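Local structure of ribonucleotide monophosphatase NagD (Escherichia coli, 2C4N) at residues V116-Y122 and Y153-L159; S71-T75 and I141-P145; D108-V114 and K129-V134; V134-F140 and I163-R169; K4-C8 and A185-A191. The protein hydrolyses ribonucleoside 5'-phosphates to the nucleoside and phosphate with the help of a divalent metal such as magnesium, and probably accepts a broad range of other phosphorylated substrates. All blocks are in the same frame, centred on the assembly; numbering follows the deposited sequence.

Interaction 1: residues V116-Y122 and Y153-L159; sequences VGETRSY and YPACGAL
The beta-to-alpha loop leaving strand 105-116 packs on the N-terminal turn of a neighbouring helix, 156-167, for which Ala155 is the N-cap; Glu118 and Cys156 are nearest in register (CA-CA 5.2 Å). Leu159 (m, t) is central, giving up 130 Å². Its CD2 stands 3.8 Å from the centroid of the Tyr122 ring (chi1 t), 23° off the normal, a CH-pi contact over the face; its CB meets Val116 CG1 at 3.9 Å. Glu118 (t, p) takes a weak hydrogen bond from Thr119 N on OE1 (2.8 Å), which lies 3.5 Å from Leu159 CD1. Gly117, phi/psi -122/-117, sets its O 3.3 Å from Cys156 CA, a CA-H...O contact. A type I turn, Thr119 to Tyr122, includes an ST turn, Ser121 N to Thr119 OG1 at 3.1 Å. The side chain of Ala155 is about 5 Å from that of Asp146, which probably confers substrate specificity. Val116 and Tyr122 also pack on Val90 of strand 86-90 and Ile163 of helix 156-167.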
# COMPACT_ATOMS: atom_id res chain seq x y z
N VAL A 116 5.22 -4.78 20.69
CA VAL A 116 4.50 -5.95 20.20
C VAL A 116 5.46 -7.06 19.80
O VAL A 116 6.39 -6.85 19.02
CB VAL A 116 3.62 -5.60 18.98
CG1 VAL A 116 2.81 -6.83 18.55
CG2 VAL A 116 2.69 -4.44 19.31
N GLY A 117 5.23 -8.24 20.37
CA GLY A 117 6.04 -9.40 20.04
C GLY A 117 5.06 -10.44 19.53
O GLY A 117 4.40 -10.23 18.51
N GLU A 118 4.96 -11.56 20.24
CA GLU A 118 4.03 -12.62 19.88
C GLU A 118 3.35 -13.17 21.13
O GLU A 118 3.97 -13.32 22.19
CB GLU A 118 4.75 -13.75 19.15
CG GLU A 118 4.04 -15.10 19.23
CD GLU A 118 2.75 -15.18 18.42
OE1 GLU A 118 2.00 -14.18 18.35
OE2 GLU A 118 2.47 -16.27 17.87
N THR A 119 2.05 -13.44 21.02
CA THR A 119 1.31 -14.00 22.13
C THR A 119 0.03 -14.61 21.60
O THR A 119 -0.73 -13.97 20.88
CB THR A 119 0.97 -12.94 23.20
OG1 THR A 119 0.10 -13.53 24.18
CG2 THR A 119 0.28 -11.73 22.57
N ARG A 120 -0.21 -15.87 21.95
CA ARG A 120 -1.40 -16.56 21.50
C ARG A 120 -2.62 -16.09 22.28
O ARG A 120 -3.73 -16.57 22.06
CB ARG A 120 -1.25 -18.07 21.67
CG ARG A 120 -0.16 -18.71 20.84
CD ARG A 120 -0.38 -20.20 20.85
NE ARG A 120 0.50 -20.94 19.95
CZ ARG A 120 0.28 -22.19 19.58
NH1 ARG A 120 -0.79 -22.84 20.02
NH2 ARG A 120 1.13 -22.80 18.76
N SER A 121 -2.40 -15.15 23.20
CA SER A 121 -3.48 -14.59 24.00
C SER A 121 -3.95 -13.27 23.41
O SER A 121 -4.83 -12.61 23.96
CB SER A 121 -3.02 -14.37 25.45
OG SER A 121 -2.87 -15.60 26.13
N TYR A 122 -3.34 -12.88 22.29
CA TYR A 122 -3.69 -11.63 21.61
C TYR A 122 -5.21 -11.56 21.44
O TYR A 122 -5.83 -12.53 20.99
CB TYR A 122 -3.03 -11.58 20.23
CG TYR A 122 -3.27 -10.30 19.46
CD1 TYR A 122 -2.68 -9.10 19.86
CD2 TYR A 122 -4.04 -10.29 18.30
CE1 TYR A 122 -2.84 -7.92 19.11
CE2 TYR A 122 -4.21 -9.12 17.55
CZ TYR A 122 -3.61 -7.95 17.96
OH TYR A 122 -3.77 -6.80 17.22
N TYR A 153 0.08 -19.62 11.48
CA TYR A 153 0.06 -19.14 12.85
C TYR A 153 0.40 -17.65 12.86
O TYR A 153 1.44 -17.25 12.35
CB TYR A 153 1.12 -19.88 13.68
CG TYR A 153 0.73 -21.26 14.13
CD1 TYR A 153 -0.17 -22.04 13.40
CD2 TYR A 153 1.30 -21.82 15.27
CE1 TYR A 153 -0.50 -23.33 13.81
CE2 TYR A 153 0.97 -23.10 15.68
CZ TYR A 153 0.07 -23.85 14.95
OH TYR A 153 -0.24 -25.12 15.36
N PRO A 154 -0.47 -16.82 13.45
CA PRO A 154 -0.18 -15.39 13.49
C PRO A 154 1.15 -15.12 14.18
O PRO A 154 1.47 -15.75 15.19
CB PRO A 154 -1.37 -14.82 14.27
CG PRO A 154 -2.49 -15.76 13.91
CD PRO A 154 -1.80 -17.11 14.02
N ALA A 155 1.92 -14.19 13.62
CA ALA A 155 3.20 -13.80 14.18
C ALA A 155 3.14 -12.29 14.41
O ALA A 155 2.13 -11.66 14.10
CB ALA A 155 4.33 -14.14 13.21
N CYS A 156 4.21 -11.72 14.96
CA CYS A 156 4.25 -10.30 15.26
C CYS A 156 3.63 -9.37 14.21
O CYS A 156 2.80 -8.52 14.54
CB CYS A 156 5.70 -9.87 15.50
SG CYS A 156 5.88 -8.14 15.95
N GLY A 157 4.03 -9.54 12.95
CA GLY A 157 3.51 -8.70 11.89
C GLY A 157 2.00 -8.69 11.79
O GLY A 157 1.39 -7.65 11.51
N ALA A 158 1.39 -9.84 12.02
CA ALA A 158 -0.06 -9.97 11.97
C ALA A 158 -0.73 -9.29 13.16
O ALA A 158 -1.83 -8.73 13.04
CB ALA A 158 -0.46 -11.45 11.92
N LEU A 159 -0.07 -9.34 14.32
CA LEU A 159 -0.61 -8.70 15.52
C LEU A 159 -0.53 -7.19 15.38
O LEU A 159 -1.38 -6.46 15.91
CB LEU A 159 0.17 -9.15 16.76
CG LEU A 159 0.31 -10.66 17.01
CD1 LEU A 159 0.78 -10.89 18.44
CD2 LEU A 159 -1.02 -11.35 16.78
O HOH W 1 -3.96 -7.43 14.18

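Interaction 2: residues S71-T75 and I141-P145; sequences SAMAT and IATNP
Thr143, Ser71 and Thr75 bury the most surface here (63, 47 and 47 Å²). Segment 71-75 is helical; Ile141 and Ala142 are extended, and Thr143 then turns to phi/psi -66/-45, placing its CA 5.3 Å from that of Ser71. CA-to-CB bonds of all three point toward the other segment. Thr143 (chi1 p) is the most buried by the contact: its CG2 lies 3.5 Å from Thr75 OG1, its CB 3.5 Å from Ser71 OG, and its O 3.4 Å from Ser71 CB. The three hydroxyls find hydrogen-bond partners other than across the contact. Thr75 (m) turns OG1 back to Ser71 O (2.6 Å), Thr143 OG1 donates to Asn144 OD1 (2.8 Å), and Ser71 OG (chi1 p) is hydrogen-bonded to Asn43 O. Thr75 CG2 reaches Ile141 CG2 at 4.4 Å. Asn144 ND2 is hydrogen-bonded to Asp146 OD2; Asp146 probably confers specificity and Asn43 probably binds substrate, so the seam lies beside the presumed pocket. Helix 71-80 follows strand 68-70 of the six-stranded HAD core sheet, and strand 139-142 belongs to the four-stranded sheet, so the contact helps join core and cap, as in related phosphatases; Leu95 of helix 94-101 packs on Ala72, Cys156 of helix 156-167 on Thr143.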
# COMPACT_ATOMS: atom_id res chain seq x y z
N SER A 71 14.99 -11.74 18.35
CA SER A 71 14.45 -10.40 18.19
C SER A 71 13.97 -9.85 19.52
O SER A 71 13.80 -8.65 19.67
CB SER A 71 13.30 -10.40 17.17
OG SER A 71 12.26 -11.26 17.58
N ALA A 72 13.73 -10.74 20.50
CA ALA A 72 13.27 -10.30 21.82
C ALA A 72 14.45 -9.71 22.58
O ALA A 72 14.34 -8.67 23.22
CB ALA A 72 12.66 -11.47 22.59
N MET A 73 15.58 -10.39 22.49
CA MET A 73 16.81 -9.92 23.14
C MET A 73 17.24 -8.61 22.50
O MET A 73 17.63 -7.68 23.18
CB MET A 73 17.91 -10.97 22.97
CG MET A 73 17.58 -12.31 23.61
SD MET A 73 18.84 -13.53 23.27
CE MET A 73 18.15 -15.00 24.03
N ALA A 74 17.16 -8.56 21.17
CA ALA A 74 17.54 -7.37 20.42
C ALA A 74 16.64 -6.20 20.77
O ALA A 74 17.10 -5.06 20.88
CB ALA A 74 17.47 -7.65 18.91
N THR A 75 15.36 -6.47 20.97
CA THR A 75 14.41 -5.42 21.33
C THR A 75 14.74 -4.89 22.72
O THR A 75 14.70 -3.68 22.96
CB THR A 75 12.96 -5.95 21.32
OG1 THR A 75 12.60 -6.31 19.98
CG2 THR A 75 12.00 -4.89 21.84
N ILE A 141 7.08 0.01 18.93
CA ILE A 141 8.17 -0.91 18.61
C ILE A 141 7.64 -2.34 18.46
O ILE A 141 6.78 -2.76 19.24
CB ILE A 141 9.24 -0.95 19.74
CG1 ILE A 141 9.58 0.46 20.21
CG2 ILE A 141 10.48 -1.68 19.25
CD1 ILE A 141 10.22 1.33 19.15
N ALA A 142 8.17 -3.08 17.50
CA ALA A 142 7.74 -4.46 17.28
C ALA A 142 8.98 -5.33 17.07
O ALA A 142 9.96 -4.90 16.47
CB ALA A 142 6.82 -4.54 16.06
N THR A 143 8.93 -6.57 17.57
CA THR A 143 10.09 -7.46 17.45
C THR A 143 10.47 -7.88 16.03
O THR A 143 11.64 -7.86 15.68
CB THR A 143 9.91 -8.73 18.33
OG1 THR A 143 8.73 -9.44 17.93
CG2 THR A 143 9.80 -8.35 19.79
N ASN A 144 9.49 -8.27 15.22
CA ASN A 144 9.80 -8.71 13.86
C ASN A 144 8.59 -8.54 12.93
O ASN A 144 7.45 -8.68 13.36
CB ASN A 144 10.27 -10.17 13.87
CG ASN A 144 9.24 -11.13 14.46
OD1 ASN A 144 8.82 -11.00 15.61
ND2 ASN A 144 8.82 -12.10 13.65
N PRO A 145 8.83 -8.25 11.64
CA PRO A 145 7.77 -8.04 10.65
C PRO A 145 7.07 -9.27 10.09
O PRO A 145 6.05 -9.15 9.41
CB PRO A 145 8.48 -7.24 9.57
CG PRO A 145 9.86 -7.86 9.56
CD PRO A 145 10.17 -8.04 11.05

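Interaction 3: residues D108-V114 and K129-V134; sequences DVNPDFV and KAAYFV
This is helix-on-strand packing within a beta-alpha-beta unit, with a salt bridge at its exposed edge: helix 124-135 lies against strand 105-116, and strand 139-142, parallel to 105-116 and next to it, completes the unit. Residues 129-134 are regular helix; 108-112 form an irregular run, with Asn110 at phi/psi 45/55, before the strand resumes at Phe113. The nearest CA pairs are Val114-Ala130 (6.2 Å) and Asp108-Lys129 (7.7 Å). Phe133, chi1 m, is the main wedge, with 92 Å² covered. Pro111 CG sits 3.6 Å from the centroid of the Phe133 ring, 8° off the normal, a CH-pi contact over the face, while Asp108 O approaches the ring edge at Phe133 CZ (3.2 Å). Val114, chi1 t, places CG2 3.4 Å from Phe133 CB and 3.8 Å from Val134 CG2. Lys129, extended beyond an m chi1, carries NZ to Asp108 OD2 at 2.9 Å. Tyr88 of strand 86-90 meets the Phe133 ring, Phe140 of strand 139-142 touches Val114, and Ile163 of helix 156-167 packs on Ala130.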
# COMPACT_ATOMS: atom_id res chain seq x y z
N ASP A 108 -0.35 -0.49 31.70
CA ASP A 108 -1.30 0.04 30.73
C ASP A 108 -1.72 1.43 31.23
O ASP A 108 -2.79 1.94 30.89
CB ASP A 108 -2.51 -0.89 30.57
CG ASP A 108 -3.30 -1.06 31.84
OD1 ASP A 108 -2.89 -0.52 32.89
OD2 ASP A 108 -4.34 -1.74 31.79
N VAL A 109 -0.85 2.02 32.04
CA VAL A 109 -1.06 3.36 32.59
C VAL A 109 0.10 4.26 32.15
O VAL A 109 1.24 4.06 32.56
CB VAL A 109 -1.10 3.36 34.13
CG1 VAL A 109 -1.31 4.78 34.65
CG2 VAL A 109 -2.23 2.47 34.62
N ASN A 110 -0.20 5.23 31.30
CA ASN A 110 0.81 6.16 30.79
C ASN A 110 2.11 5.50 30.34
O ASN A 110 3.20 5.85 30.81
CB ASN A 110 1.12 7.23 31.85
CG ASN A 110 -0.10 8.04 32.24
OD1 ASN A 110 -0.79 8.60 31.38
ND2 ASN A 110 -0.38 8.11 33.53
N PRO A 111 2.02 4.53 29.43
CA PRO A 111 3.24 3.86 28.96
C PRO A 111 4.00 4.75 27.98
O PRO A 111 3.40 5.53 27.25
CB PRO A 111 2.71 2.59 28.30
CG PRO A 111 1.38 3.06 27.73
CD PRO A 111 0.82 3.90 28.86
N ASP A 112 5.33 4.63 27.97
CA ASP A 112 6.16 5.41 27.06
C ASP A 112 6.21 4.68 25.71
O ASP A 112 6.25 5.31 24.65
CB ASP A 112 7.59 5.54 27.60
CG ASP A 112 7.64 6.21 28.95
OD1 ASP A 112 7.14 7.34 29.07
OD2 ASP A 112 8.20 5.61 29.89
N PHE A 113 6.22 3.35 25.78
CA PHE A 113 6.28 2.50 24.59
C PHE A 113 5.15 1.50 24.52
O PHE A 113 4.57 1.11 25.54
CB PHE A 113 7.56 1.64 24.58
CG PHE A 113 8.83 2.41 24.69
CD1 PHE A 113 9.28 2.85 25.93
CD2 PHE A 113 9.60 2.66 23.56
CE1 PHE A 113 10.48 3.54 26.04
CE2 PHE A 113 10.80 3.34 23.66
CZ PHE A 113 11.24 3.78 24.91
N VAL A 114 4.86 1.06 23.30
CA VAL A 114 3.89 0.01 23.04
C VAL A 114 4.81 -0.98 22.33
O VAL A 114 5.39 -0.66 21.28
CB VAL A 114 2.76 0.44 22.08
CG1 VAL A 114 2.03 -0.81 21.55
CG2 VAL A 114 1.77 1.33 22.81
N LYS A 129 -6.15 -1.32 23.30
CA LYS A 129 -5.23 -0.55 24.13
C LYS A 129 -3.98 -0.13 23.38
O LYS A 129 -3.56 1.02 23.47
CB LYS A 129 -4.83 -1.34 25.38
CG LYS A 129 -5.96 -1.60 26.36
CD LYS A 129 -5.39 -2.15 27.66
CE LYS A 129 -6.47 -2.68 28.58
NZ LYS A 129 -5.87 -3.25 29.82
N ALA A 130 -3.38 -1.06 22.64
CA ALA A 130 -2.18 -0.75 21.88
C ALA A 130 -2.46 0.36 20.88
O ALA A 130 -1.69 1.31 20.75
CB ALA A 130 -1.68 -2.01 21.15
N ALA A 131 -3.59 0.25 20.18
CA ALA A 131 -3.97 1.26 19.19
C ALA A 131 -4.19 2.61 19.87
O ALA A 131 -3.78 3.65 19.35
CB ALA A 131 -5.23 0.82 18.45
N TYR A 132 -4.86 2.59 21.02
CA TYR A 132 -5.13 3.81 21.77
C TYR A 132 -3.83 4.51 22.17
O TYR A 132 -3.68 5.72 21.98
CB TYR A 132 -5.94 3.47 23.02
CG TYR A 132 -6.13 4.64 23.97
CD1 TYR A 132 -7.09 5.61 23.72
CD2 TYR A 132 -5.34 4.77 25.10
CE1 TYR A 132 -7.26 6.69 24.58
CE2 TYR A 132 -5.49 5.84 25.97
CZ TYR A 132 -6.46 6.80 25.71
OH TYR A 132 -6.62 7.86 26.57
N PHE A 133 -2.89 3.75 22.73
CA PHE A 133 -1.62 4.33 23.15
C PHE A 133 -0.78 4.85 21.98
O PHE A 133 -0.20 5.94 22.05
CB PHE A 133 -0.80 3.31 23.95
CG PHE A 133 -1.42 2.94 25.27
CD1 PHE A 133 -1.84 3.93 26.16
CD2 PHE A 133 -1.57 1.60 25.63
CE1 PHE A 133 -2.41 3.58 27.39
CE2 PHE A 133 -2.14 1.25 26.86
CZ PHE A 133 -2.56 2.25 27.74
N VAL A 134 -0.71 4.08 20.90
CA VAL A 134 0.06 4.50 19.74
C VAL A 134 -0.55 5.75 19.14
O VAL A 134 0.15 6.69 18.80
CB VAL A 134 0.13 3.37 18.67
CG1 VAL A 134 0.79 3.89 17.39
CG2 VAL A 134 0.92 2.20 19.22

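Interaction 4: residues V134-F140 and I163-R169; sequences VANGARF and IEKISGR
One guanidinium nitrogen makes both cross-segment hydrogen bonds: Arg169 NH1 donates to Val134 O at 2.6 Å (142° at the hydrogen) and to Ala138 O at 3.1 Å (151°). Both carbonyls lie at the guanidinium edge, reached by chi1 m, chi2 t and chi3 p. Between them a Schellman motif, with Gly137 as C-prime at phi 98°, ends helix 124-135; Gly137 N is 3.0 Å from Val134 O. The other helix stops at Ser167, chi1 p, whose OG donates to Ile163 O (2.8 Å) and accepts from Arg169 N (3.3 Å), an ST turn; Gly168 follows with phi 78°. Ala135 and Ser167 are closest, CA to CA 4.8 Å. Val134 (t) sets CG1 3.6 Å from Ser167 OG and CG2 4.2 Å from Ile163 CG2. Farther in, Phe140, also t, brings CZ to 3.6 Å from Ile163 CG2, with Glu164 CG and Arg169 O at its ring edge. The start of strand 139-142 here meets the C-terminal end of helix 156-167, in a beta-alpha-beta unit completed by strand 172-173. Chemically, one arginine nitrogen bridges Val134 O, at the helix end, and Ala138 O, and this polar bonding is combined with apolar packing of Val134, Phe140 and Ile163.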
# COMPACT_ATOMS: atom_id res chain seq x y z
N VAL A 134 -0.71 4.08 20.90
CA VAL A 134 0.06 4.50 19.74
C VAL A 134 -0.55 5.75 19.14
O VAL A 134 0.15 6.69 18.80
CB VAL A 134 0.13 3.37 18.67
CG1 VAL A 134 0.79 3.89 17.39
CG2 VAL A 134 0.92 2.20 19.22
N ALA A 135 -1.88 5.76 19.03
CA ALA A 135 -2.57 6.91 18.48
C ALA A 135 -2.32 8.15 19.33
O ALA A 135 -2.32 9.27 18.82
CB ALA A 135 -4.06 6.63 18.40
N ASN A 136 -2.14 7.95 20.62
CA ASN A 136 -1.82 9.00 21.54
C ASN A 136 -0.37 9.34 21.75
O ASN A 136 -0.03 10.03 22.66
CB ASN A 136 -2.58 8.85 22.86
CG ASN A 136 -4.03 9.21 22.73
OD1 ASN A 136 -4.36 10.38 22.76
ND2 ASN A 136 -4.87 8.26 22.62
N GLY A 137 0.48 8.90 20.85
CA GLY A 137 1.89 9.21 20.94
C GLY A 137 2.90 8.24 21.53
O GLY A 137 4.09 8.57 21.62
N ALA A 138 2.47 7.06 21.95
CA ALA A 138 3.42 6.11 22.52
C ALA A 138 4.39 5.65 21.44
O ALA A 138 4.02 5.53 20.27
CB ALA A 138 2.67 4.92 23.10
N ARG A 139 5.64 5.39 21.83
CA ARG A 139 6.64 4.91 20.87
C ARG A 139 6.31 3.46 20.52
O ARG A 139 6.31 2.57 21.37
CB ARG A 139 8.04 5.06 21.47
CG ARG A 139 8.41 6.53 21.71
CD ARG A 139 9.67 6.71 22.55
NE ARG A 139 10.87 6.20 21.88
CZ ARG A 139 12.10 6.32 22.36
NH1 ARG A 139 12.30 6.93 23.52
NH2 ARG A 139 13.14 5.82 21.70
N PHE A 140 6.03 3.24 19.23
CA PHE A 140 5.61 1.94 18.68
C PHE A 140 6.79 1.07 18.19
O PHE A 140 7.40 1.36 17.16
CB PHE A 140 4.62 2.24 17.55
CG PHE A 140 3.79 1.06 17.10
CD1 PHE A 140 3.71 -0.12 17.85
CD2 PHE A 140 3.04 1.15 15.92
CE1 PHE A 140 2.90 -1.18 17.43
CE2 PHE A 140 2.24 0.09 15.49
CZ PHE A 140 2.16 -1.08 16.24
N ILE A 163 -3.41 -2.93 14.91
CA ILE A 163 -2.98 -1.75 15.64
C ILE A 163 -2.61 -0.63 14.68
O ILE A 163 -2.96 0.53 14.90
CB ILE A 163 -1.76 -2.08 16.54
CG1 ILE A 163 -2.17 -3.15 17.57
CG2 ILE A 163 -1.27 -0.82 17.24
CD1 ILE A 163 -1.00 -3.85 18.24
N GLU A 164 -1.91 -0.97 13.60
CA GLU A 164 -1.51 0.01 12.59
C GLU A 164 -2.74 0.58 11.88
O GLU A 164 -2.82 1.78 11.63
CB GLU A 164 -0.60 -0.65 11.54
CG GLU A 164 0.67 -1.27 12.09
CD GLU A 164 1.51 -1.93 11.03
OE1 GLU A 164 2.09 -1.22 10.18
OE2 GLU A 164 1.61 -3.17 11.03
N LYS A 165 -3.68 -0.29 11.55
CA LYS A 165 -4.91 0.10 10.86
C LYS A 165 -5.71 1.13 11.64
O LYS A 165 -6.18 2.13 11.09
CB LYS A 165 -5.78 -1.14 10.62
CG LYS A 165 -6.42 -1.21 9.24
CD LYS A 165 -5.35 -1.29 8.17
CE LYS A 165 -5.79 -2.14 6.99
NZ LYS A 165 -4.65 -2.48 6.09
N ILE A 166 -5.85 0.90 12.94
CA ILE A 166 -6.61 1.79 13.81
C ILE A 166 -5.88 3.09 14.12
O ILE A 166 -6.46 4.17 14.03
CB ILE A 166 -6.94 1.10 15.16
CG1 ILE A 166 -7.80 -0.14 14.90
CG2 ILE A 166 -7.67 2.07 16.09
CD1 ILE A 166 -8.01 -1.01 16.13
N SER A 167 -4.59 3.00 14.45
CA SER A 167 -3.81 4.17 14.80
C SER A 167 -3.26 4.96 13.62
O SER A 167 -2.97 6.15 13.75
CB SER A 167 -2.63 3.77 15.70
OG SER A 167 -1.69 3.00 14.97
N GLY A 168 -3.12 4.30 12.48
CA GLY A 168 -2.59 4.97 11.31
C GLY A 168 -1.08 5.13 11.39
O GLY A 168 -0.49 5.91 10.65
N ARG A 169 -0.45 4.38 12.30
CA ARG A 169 1.00 4.45 12.47
C ARG A 169 1.64 3.07 12.36
O ARG A 169 1.03 2.06 12.68
CB ARG A 169 1.35 5.07 13.82
CG ARG A 169 0.92 6.52 13.97
CD ARG A 169 1.29 7.02 15.36
NE ARG A 169 2.73 6.99 15.56
CZ ARG A 169 3.32 6.88 16.75
NH1 ARG A 169 2.59 6.79 17.85
NH2 ARG A 169 4.64 6.87 16.83

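Interaction 5: residues K4-C8 and A185-A191; sequences KNVIC and ALNKMQA
Strand 5-9 belongs to the parallel sheet of the HAD core and leads into Asp9 and Asp11, which bind magnesium; helix 180-189 covers one face of this strand. Across residues 5-8 and 185-189 the axes approach to 9.6 Å and run at 138°, between perpendicular and antiparallel. The register pairs Ile7 with Ala185 (CA-CA 7.5 Å) and Asn5 with Ala191 (6.8 Å). In the extended strand, Asn5 and Ile7 point CA-to-CB toward the helix and Val6 points away. Ile7, chi1 m and chi2 t, inserts CD1 3.6 Å from Ala185 CB, and its CG1 lies 3.5 Å from Met189 CE. Met189 (m, t, m) folds its thioether over the strand, with SD 4.0 Å from Asn5 CB and 3.9 Å from Val6 O. The helix ends in a Schellman motif: Gln190 is C-prime at phi 56°, with Ala191 N bonded to Leu186 O at 2.9 Å, and this turn brings Ala191 CB to 3.2 Å from Asn5 ND2. Thr196 of the neighbouring strand 196-200 touches Asn5, Leu186 and Ala191. The side chain of Ile7 is about 11 Å from the bound magnesium ion. Chemically the contact is apolar packing round Ile7, without direct hydrogen bonds, beside a water that holds Asn5 OD1 (2.8 Å from water 2) and reaches Met189 O weakly (3.3 Å).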
# COMPACT_ATOMS: atom_id res chain seq x y z
N LYS A 4 36.28 -12.93 10.63
CA LYS A 4 36.74 -13.21 11.99
C LYS A 4 35.56 -13.46 12.92
O LYS A 4 35.74 -13.93 14.04
CB LYS A 4 37.55 -12.02 12.52
CG LYS A 4 38.81 -11.71 11.74
CD LYS A 4 39.53 -10.51 12.35
CE LYS A 4 40.81 -10.18 11.60
NZ LYS A 4 41.48 -8.98 12.18
N ASN A 5 34.35 -13.16 12.45
CA ASN A 5 33.13 -13.33 13.24
C ASN A 5 32.04 -13.90 12.34
O ASN A 5 32.05 -13.70 11.13
CB ASN A 5 32.67 -11.98 13.79
CG ASN A 5 33.80 -11.22 14.47
OD1 ASN A 5 34.12 -11.45 15.63
ND2 ASN A 5 34.41 -10.30 13.73
N VAL A 6 31.08 -14.60 12.94
CA VAL A 6 30.01 -15.20 12.15
C VAL A 6 28.62 -15.05 12.75
O VAL A 6 28.41 -15.35 13.92
CB VAL A 6 30.25 -16.72 11.94
CG1 VAL A 6 29.10 -17.32 11.13
CG2 VAL A 6 31.59 -16.95 11.23
N ILE A 7 27.68 -14.57 11.94
CA ILE A 7 26.29 -14.46 12.36
C ILE A 7 25.61 -15.51 11.48
O ILE A 7 25.70 -15.45 10.25
CB ILE A 7 25.66 -13.09 12.03
CG1 ILE A 7 26.29 -12.00 12.90
CG2 ILE A 7 24.15 -13.14 12.28
CD1 ILE A 7 25.76 -10.60 12.58
N CYS A 8 24.94 -16.47 12.11
CA CYS A 8 24.29 -17.51 11.33
C CYS A 8 22.82 -17.61 11.67
O CYS A 8 22.44 -17.81 12.83
CB CYS A 8 24.97 -18.86 11.57
SG CYS A 8 24.33 -20.21 10.53
N ALA A 185 23.89 -7.43 16.83
CA ALA A 185 24.58 -8.71 16.86
C ALA A 185 26.09 -8.50 16.86
O ALA A 185 26.83 -9.18 17.57
CB ALA A 185 24.16 -9.57 15.67
N LEU A 186 26.56 -7.54 16.05
CA LEU A 186 27.98 -7.22 15.98
C LEU A 186 28.45 -6.71 17.34
O LEU A 186 29.52 -7.09 17.82
CB LEU A 186 28.25 -6.14 14.92
CG LEU A 186 28.04 -6.51 13.44
CD1 LEU A 186 28.21 -5.27 12.58
CD2 LEU A 186 29.04 -7.58 13.03
N ASN A 187 27.69 -5.84 17.96
CA ASN A 187 28.05 -5.32 19.26
C ASN A 187 28.14 -6.45 20.27
O ASN A 187 28.92 -6.41 21.14
CB ASN A 187 27.11 -4.19 19.77
CG ASN A 187 26.99 -2.96 18.80
OD1 ASN A 187 27.79 -2.78 17.91
ND2 ASN A 187 25.96 -2.17 18.98
N LYS A 188 27.28 -7.44 20.13
CA LYS A 188 27.29 -8.59 21.03
C LYS A 188 28.62 -9.33 20.91
O LYS A 188 29.11 -9.90 21.88
CB LYS A 188 26.12 -9.52 20.71
CG LYS A 188 26.10 -10.85 21.47
CD LYS A 188 24.81 -11.63 21.17
CE LYS A 188 24.87 -13.10 21.63
NZ LYS A 188 24.92 -13.27 23.10
N MET A 189 29.20 -9.33 19.71
CA MET A 189 30.47 -10.00 19.48
C MET A 189 31.63 -9.01 19.53
O MET A 189 32.79 -9.41 19.40
CB MET A 189 30.50 -10.68 18.11
CG MET A 189 29.44 -11.74 17.89
SD MET A 189 29.63 -12.52 16.27
CE MET A 189 28.90 -11.28 15.18
N GLN A 190 31.32 -7.73 19.72
CA GLN A 190 32.35 -6.69 19.74
C GLN A 190 33.11 -6.81 18.43
O GLN A 190 34.34 -6.74 18.39
CB GLN A 190 33.30 -6.91 20.92
CG GLN A 190 32.61 -6.91 22.28
CD GLN A 190 33.56 -7.30 23.41
OE1 GLN A 190 34.60 -6.68 23.61
NE2 GLN A 190 33.20 -8.35 24.14
N ALA A 191 32.36 -7.00 17.35
CA ALA A 191 32.95 -7.17 16.03
C ALA A 191 32.62 -6.04 15.07
O ALA A 191 31.66 -5.30 15.27
CB ALA A 191 32.48 -8.49 15.44
O HOH W 2 35.43 -9.81 17.43

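From the N terminus, strand 5-9 opens interaction 5, which closes only at 185-191, bringing strand 5-9 and helix 180-189 of the core together; the other four contacts all fall within that span. Interaction 2 starts at 71-75 and closes at 141-145, enclosing interaction 3 (108-114 with 129-134). Interaction 1 opens at 116-122, crossing interactions 2, 3 and 4, and closes at 153-159. Interaction 4 follows interaction 3 in series, the two sharing Val134, and crosses interaction 2. Interactions 1 to 4 thus tie strands 105-116 and 139-142 of the four-stranded sheet to helices 71-80, 124-135 and 156-167: Val116 N meets Ile141 O at 2.9 Å. Interaction 5 touches none of the others.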